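Local coordinates for BWI-1=PROTEASE inhibitor/trypsin inhibitor (Fagopyrum esculentum, PDB 3RDY), which inhibits trypsin as a member of the potato type I family of serine protease inhibitors, probably by presenting an exposed loop to the protease active site, at residues V46-E49 against G50-V53. Sequence-based numbering, arbitrary orientation.
Sequences VLPE and GSAV
Ser51 grips the carbonyl oxygen of Pro48 twice, closing the type II beta turn that runs from Pro48 to Ser51. Its amide supplies the turn bond, N to Pro48 O at 3.0 Å, and its hydroxyl donates the second, shorter one, OG to Pro48 O at 2.7 Å, meeting the carbonyl at a C=O...OG angle of 127°. With OG anti to its own carbonyl carbon (chi1 -65°), the hydroxyl lies beside the amide, and both donors converge on one acceptor. The Pro48 ring packs beside the same hydroxyl, CD 3.5 Å from Ser51 OG. Gly50 takes the third turn position with a positive phi of 90°, where a CB would clash with Glu49 O. With an alanine in place of Ser51, Pro48 O is likely to keep just the amide of its two donors within the turn, the bend being less firmly fixed.

Among apolar contacts, Leu47 CD1 touches Ser51 CB at 3.8 Å and Val53 CG1 at 3.9 Å.

The turn ends strand 43-48 and opens the loop to its parallel neighbour 61-66, which, as in other family members, probably presents the reactive site; Trp63 touches both Leu47 and Val53, and Glu49 makes a backbone hydrogen bond with Val66.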
ATOM      1  N   VAL A  46      -5.919   2.571   1.865  1.00 21.12           N
ATOM      2  CA  VAL A  46      -5.530   2.582   3.276  1.00 23.48           C
ATOM      3  C   VAL A  46      -6.597   1.900   4.133  1.00 24.67           C
ATOM      4  O   VAL A  46      -7.777   2.290   4.095  1.00 24.62           O
ATOM      5  CB  VAL A  46      -5.278   4.035   3.742  1.00 23.37           C
ATOM      6  CG1 VAL A  46      -4.783   4.093   5.195  1.00 24.98           C
ATOM      7  CG2 VAL A  46      -4.260   4.708   2.806  1.00 25.56           C
ATOM      8  N   LEU A  47      -6.187   0.880   4.884  1.00 24.07           N
ATOM      9  CA  LEU A  47      -7.091   0.075   5.718  1.00 23.33           C
ATOM     10  C   LEU A  47      -6.424  -0.208   7.044  1.00 22.22           C
ATOM     11  O   LEU A  47      -5.204  -0.285   7.117  1.00 22.39           O
ATOM     12  CB  LEU A  47      -7.328  -1.321   5.100  1.00 28.66           C
ATOM     13  CG  LEU A  47      -7.987  -1.595   3.765  1.00 35.16           C
ATOM     14  CD1 LEU A  47      -8.204  -3.083   3.642  1.00 26.81           C
ATOM     15  CD2 LEU A  47      -9.305  -0.842   3.668  1.00 35.36           C
ATOM     16  N   PRO A  48      -7.222  -0.455   8.095  1.00 22.65           N
ATOM     17  CA  PRO A  48      -6.598  -0.892   9.352  1.00 24.45           C
ATOM     18  C   PRO A  48      -5.830  -2.207   9.229  1.00 23.36           C
ATOM     19  O   PRO A  48      -6.277  -3.129   8.554  1.00 22.60           O
ATOM     20  CB  PRO A  48      -7.798  -1.056  10.294  1.00 28.40           C
ATOM     21  CG  PRO A  48      -8.812  -0.079   9.750  1.00 29.86           C
ATOM     22  CD  PRO A  48      -8.661  -0.174   8.254  1.00 24.43           C
ATOM     23  N   GLU A  49      -4.661  -2.268   9.872  1.00 25.72           N
ATOM     24  CA  GLU A  49      -3.921  -3.516  10.052  1.00 23.48           C
ATOM     25  C   GLU A  49      -4.874  -4.663  10.399  1.00 24.53           C
ATOM     26  O   GLU A  49      -5.758  -4.511  11.233  1.00 23.62           O
ATOM     27  CB  GLU A  49      -2.918  -3.325  11.180  1.00 27.30           C
ATOM     28  CG  GLU A  49      -1.874  -4.424  11.288  1.00 27.93           C
ATOM     29  CD  GLU A  49      -1.051  -4.281  12.585  1.00 32.66           C
ATOM     30  OE1 GLU A  49      -1.411  -3.429  13.441  1.00 33.95           O
ATOM     31  OE2 GLU A  49      -0.058  -5.021  12.738  1.00 34.80           O
ATOM     32  N   GLY A  50      -4.708  -5.801   9.748  1.00 23.13           N
ATOM     33  CA  GLY A  50      -5.520  -6.953  10.087  1.00 26.93           C
ATOM     34  C   GLY A  50      -6.818  -7.058   9.312  1.00 27.40           C
ATOM     35  O   GLY A  50      -7.496  -8.070   9.436  1.00 27.56           O
ATOM     36  N   SER A  51      -7.171  -6.032   8.527  1.00 24.37           N
ATOM     37  CA  SER A  51      -8.429  -6.020   7.758  1.00 26.15           C
ATOM     38  C   SER A  51      -8.412  -7.133   6.713  1.00 26.58           C
ATOM     39  O   SER A  51      -7.412  -7.309   6.010  1.00 25.87           O
ATOM     40  CB  SER A  51      -8.646  -4.668   7.058  1.00 24.22           C
ATOM     41  OG  SER A  51      -8.831  -3.614   7.988  1.00 26.98           O
ATOM     42  N   ALA A  52      -9.511  -7.895   6.630  1.00 24.40           N
ATOM     43  CA  ALA A  52      -9.653  -8.964   5.635  1.00 23.25           C
ATOM     44  C   ALA A  52      -9.682  -8.397   4.235  1.00 25.66           C
ATOM     45  O   ALA A  52     -10.405  -7.438   3.971  1.00 23.68           O
ATOM     46  CB  ALA A  52     -10.940  -9.759   5.885  1.00 25.29           C
ATOM     47  N   VAL A  53      -8.910  -9.004   3.337  1.00 23.60           N
ATOM     48  CA  VAL A  53      -8.872  -8.598   1.931  1.00 22.23           C
ATOM     49  C   VAL A  53      -9.124  -9.809   1.026  1.00 26.35           C
ATOM     50  O   VAL A  53      -8.866 -10.946   1.422  1.00 26.45           O
ATOM     51  CB  VAL A  53      -7.508  -7.936   1.562  1.00 26.18           C
ATOM     52  CG1 VAL A  53      -7.316  -6.638   2.357  1.00 27.27           C
ATOM     53  CG2 VAL A  53      -6.341  -8.904   1.792  1.00 29.45           C
TER